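Tail spike protein (Acinetobacter phage vB_AbaP_AS12, PDB 6EU4) probably recognises and degrades the capsular polysaccharide of Acinetobacter baumannii, serving as the trimeric receptor-binding tailspike of the phage. Local coordinates at the zinc ion site and the interface of chains A and B. Residues are numbered along the deposited sequence; one frame, centred on the assembly and turned at random. Chains: chain A/B/C, Tail spike protein.

Near the N-terminal end of the tailspike trimer, two contacts illustrate how a homotrimer can be held both on and around its axis. Contact 1 is a zinc ion gripped by one histidine from each chain; contact 2 is a patch of the A–B interface alongside it. The centres of their C-alpha atoms lie about 10 Å apart, and both use A:Tyr39 of strand 37-40 and B:His60 of strand 59-63. A metal-binding histidine is thus also a packing residue, so that metal binding and chain-to-chain packing probably reinforce each other, with the same arrangement recurring around the trimer.

Contact 1: the zinc ion site. Residues chain A 39, 60; chain B 39, 60; chain C 39, 60. With ZN (zinc ion), chain D.
A:His60, B:His60 and C:His60 converge, ring tips inward, on a shared zinc ion on the axis of the trimer. Each comes from strand 59-63 and uses the imidazole NE2, with A:His60 NE2 2.0 Å from ZN. A water completes a near-tetrahedral shell, its oxygen 2.3 Å from ZN. The tetrahedron is flattened: angles between histidine nitrogens reach 120°, whereas those to the water fall to 97°. The water lies at the edge of all three imidazoles, in their planes.

Tyrosines pack against both faces of each imidazole and probably help to fix its tilt: its own chain's Tyr39 stands edge-on over one face, and a neighbour's lies flat over the other. On B:His60, B:Tyr39 CD1 sits 3.6 Å above one face, while A:Tyr39 lies almost parallel over the other, its CE1 3.8 Å from B:His60 CD2. The same stacking carries C:Tyr39 onto A:His60 and B:Tyr39 onto C:His60. In A:Tyr39, CG is anti to the backbone N (chi1 -179°), which sends the phenol from strand 37-40 across the chain boundary, and its OH reaches to 3.7 Å from B:His60 CB. Zinc would be expected to polarise its water, but the structure alone shows neither a catalytic role nor whether zinc is the native metal; the site most plausibly ties the three chains together at the N-terminal end of the spike.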
# COMPACT_ATOMS: atom_id res chain seq x y z
N TYR A 39 -36.41 -15.24 39.91
CA TYR A 39 -36.36 -14.50 38.66
C TYR A 39 -36.74 -13.05 38.95
O TYR A 39 -37.86 -12.78 39.39
CB TYR A 39 -37.31 -15.09 37.61
CG TYR A 39 -37.25 -14.36 36.29
CD1 TYR A 39 -36.23 -14.62 35.38
CD2 TYR A 39 -38.20 -13.40 35.96
CE1 TYR A 39 -36.16 -13.94 34.17
CE2 TYR A 39 -38.14 -12.73 34.76
CZ TYR A 39 -37.13 -13.01 33.87
OH TYR A 39 -37.07 -12.33 32.67
N HIS A 60 -32.15 -14.23 36.44
CA HIS A 60 -32.21 -15.23 37.50
C HIS A 60 -31.15 -14.95 38.55
O HIS A 60 -30.04 -14.49 38.24
CB HIS A 60 -32.01 -16.64 36.94
CG HIS A 60 -33.08 -17.07 35.97
ND1 HIS A 60 -33.03 -16.76 34.63
CD2 HIS A 60 -34.22 -17.78 36.16
CE1 HIS A 60 -34.09 -17.26 34.03
NE2 HIS A 60 -34.83 -17.89 34.93
N TYR B 39 -42.91 -18.52 31.18
CA TYR B 39 -41.82 -19.02 30.34
C TYR B 39 -42.43 -19.74 29.14
O TYR B 39 -43.11 -20.76 29.30
CB TYR B 39 -40.90 -19.97 31.11
CG TYR B 39 -39.75 -20.46 30.26
CD1 TYR B 39 -38.62 -19.66 30.06
CD2 TYR B 39 -39.79 -21.69 29.63
CE1 TYR B 39 -37.57 -20.09 29.26
CE2 TYR B 39 -38.74 -22.13 28.83
CZ TYR B 39 -37.64 -21.32 28.65
OH TYR B 39 -36.60 -21.75 27.87
N HIS B 60 -38.90 -15.86 28.39
CA HIS B 60 -39.74 -15.28 29.44
C HIS B 60 -40.56 -14.12 28.89
O HIS B 60 -40.12 -13.36 28.03
CB HIS B 60 -38.89 -14.77 30.61
CG HIS B 60 -38.13 -15.85 31.32
ND1 HIS B 60 -36.91 -16.30 30.88
CD2 HIS B 60 -38.41 -16.54 32.45
CE1 HIS B 60 -36.47 -17.24 31.71
NE2 HIS B 60 -37.36 -17.40 32.67
N TYR C 39 -35.18 -25.56 35.56
CA TYR C 39 -34.06 -24.63 35.54
C TYR C 39 -32.91 -25.27 36.31
O TYR C 39 -33.01 -25.48 37.52
CB TYR C 39 -34.43 -23.28 36.14
CG TYR C 39 -33.28 -22.31 36.11
CD1 TYR C 39 -33.01 -21.56 34.97
CD2 TYR C 39 -32.45 -22.15 37.21
CE1 TYR C 39 -31.95 -20.68 34.93
CE2 TYR C 39 -31.38 -21.27 37.17
CZ TYR C 39 -31.14 -20.54 36.03
OH TYR C 39 -30.07 -19.67 36.00
N HIS C 60 -32.18 -23.52 31.30
CA HIS C 60 -33.47 -24.20 31.20
C HIS C 60 -33.34 -25.45 30.36
O HIS C 60 -32.57 -25.52 29.41
CB HIS C 60 -34.52 -23.29 30.59
CG HIS C 60 -34.85 -22.09 31.41
ND1 HIS C 60 -34.04 -20.98 31.44
CD2 HIS C 60 -35.89 -21.83 32.23
CE1 HIS C 60 -34.57 -20.08 32.25
NE2 HIS C 60 -35.70 -20.57 32.74
ZN ZN D . -36.13 -18.73 33.64
O HOH W 1 -37.63 -19.51 35.14

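Contact 2: the interface of chains A and B. Residues chain A 39, 41, 55; chain B 35, 37, 60, 62, 64, 83.
Strand 37-40 of chain A, with the loop residues A:Lys41 and A:Tyr55, packs against strands 37-40 and 59-63 of chain B and the loops bearing B:Gly35, B:Val64 and B:Gln83. B:Ile62 forms the apolar centre. Its CD1 lies over the face of the A:Tyr55 ring, 3.7 Å from the ring centroid and displaced toward the rim, while the other branch tip, CG2, meets A:Tyr55 CE2 at 3.5 Å. That CD1 also touches the base of A:Lys41, 3.7 Å from its CB, so the methyl is wedged between phenol and lysine.

Beyond CG the A:Lys41 chain is extended, crossing B:Ile62 and B:Val37 obliquely; its CE is 3.9 Å from B:Val37 CG2. At its end the side-chain amine nitrogen NZ gives a short hydrogen bond of 2.5 Å to the carbonyl O of B:Gly35, in the carbonyl plane and on a lone pair (122° at the oxygen). The other valine branch, CG1, lies 4.0 Å from CE2 of A:Tyr39, under the CD2/CE2 side of the same face that stacks on the zinc-binding histidine. B:Gln83 sets CG beside its backbone N (chi1 -65°), 3.5 Å from A:Tyr39 OH; the bend at chi2 (-53°) then turns the amide toward A:Tyr55, where NE2 lies 2.8 Å from a water bridging to that residue's backbone N and O. The patch flanks the metal-bearing axis in the small N-terminal region, before the long central beta-helical body.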
# COMPACT_ATOMS: atom_id res chain seq x y z
N TYR A 39 -36.41 -15.24 39.91
CA TYR A 39 -36.36 -14.50 38.66
C TYR A 39 -36.74 -13.05 38.95
O TYR A 39 -37.86 -12.78 39.39
CB TYR A 39 -37.31 -15.09 37.61
CG TYR A 39 -37.25 -14.36 36.29
CD1 TYR A 39 -36.23 -14.62 35.38
CD2 TYR A 39 -38.20 -13.40 35.96
CE1 TYR A 39 -36.16 -13.94 34.17
CE2 TYR A 39 -38.14 -12.73 34.76
CZ TYR A 39 -37.13 -13.01 33.87
OH TYR A 39 -37.07 -12.33 32.67
N LYS A 41 -37.67 -9.42 37.64
CA LYS A 41 -38.26 -8.88 36.41
C LYS A 41 -37.37 -7.80 35.82
O LYS A 41 -37.10 -7.79 34.61
CB LYS A 41 -39.65 -8.31 36.70
CG LYS A 41 -40.65 -9.30 37.22
CD LYS A 41 -41.99 -8.61 37.43
CE LYS A 41 -42.98 -9.46 38.16
NZ LYS A 41 -44.24 -8.70 38.44
N TYR A 55 -38.87 -3.77 30.98
CA TYR A 55 -38.17 -4.47 32.06
C TYR A 55 -36.75 -4.75 31.60
O TYR A 55 -36.55 -5.46 30.61
CB TYR A 55 -38.89 -5.77 32.43
CG TYR A 55 -40.23 -5.59 33.12
CD1 TYR A 55 -40.29 -5.34 34.48
CD2 TYR A 55 -41.43 -5.71 32.43
CE1 TYR A 55 -41.49 -5.20 35.13
CE2 TYR A 55 -42.64 -5.57 33.08
CZ TYR A 55 -42.66 -5.32 34.42
OH TYR A 55 -43.86 -5.18 35.08
N GLY B 35 -48.31 -8.06 35.82
CA GLY B 35 -46.99 -8.36 36.34
C GLY B 35 -46.64 -9.84 36.41
O GLY B 35 -45.54 -10.17 36.87
N VAL B 37 -45.34 -13.52 35.35
CA VAL B 37 -44.22 -13.97 34.53
C VAL B 37 -44.51 -15.37 34.00
O VAL B 37 -44.93 -16.26 34.76
CB VAL B 37 -42.90 -13.97 35.32
CG1 VAL B 37 -41.73 -14.41 34.41
CG2 VAL B 37 -42.62 -12.61 35.90
N HIS B 60 -38.90 -15.86 28.39
CA HIS B 60 -39.74 -15.28 29.44
C HIS B 60 -40.56 -14.12 28.89
O HIS B 60 -40.12 -13.36 28.03
CB HIS B 60 -38.89 -14.77 30.61
CG HIS B 60 -38.13 -15.85 31.32
ND1 HIS B 60 -36.91 -16.30 30.88
CD2 HIS B 60 -38.41 -16.54 32.45
CE1 HIS B 60 -36.47 -17.24 31.71
NE2 HIS B 60 -37.36 -17.40 32.67
N ILE B 62 -43.52 -11.08 30.46
CA ILE B 62 -44.20 -10.44 31.58
C ILE B 62 -45.48 -9.79 31.07
O ILE B 62 -45.45 -9.04 30.09
CB ILE B 62 -43.30 -9.41 32.29
CG1 ILE B 62 -42.01 -10.08 32.77
CG2 ILE B 62 -44.06 -8.79 33.47
CD1 ILE B 62 -41.01 -9.15 33.40
N VAL B 64 -48.32 -7.18 30.85
CA VAL B 64 -48.54 -5.75 31.06
C VAL B 64 -50.01 -5.50 30.75
O VAL B 64 -50.40 -5.33 29.59
CB VAL B 64 -47.61 -4.90 30.18
CG1 VAL B 64 -47.86 -3.40 30.40
CG2 VAL B 64 -46.15 -5.24 30.47
N GLN B 83 -39.09 -10.68 27.39
CA GLN B 83 -37.93 -10.28 28.18
C GLN B 83 -36.69 -10.59 27.35
O GLN B 83 -36.38 -11.75 27.08
CB GLN B 83 -37.92 -11.01 29.51
CG GLN B 83 -39.08 -10.62 30.38
CD GLN B 83 -39.16 -9.11 30.52
OE1 GLN B 83 -38.36 -8.51 31.23
NE2 GLN B 83 -40.11 -8.48 29.82
O HOH W 2 -39.27 -5.97 28.95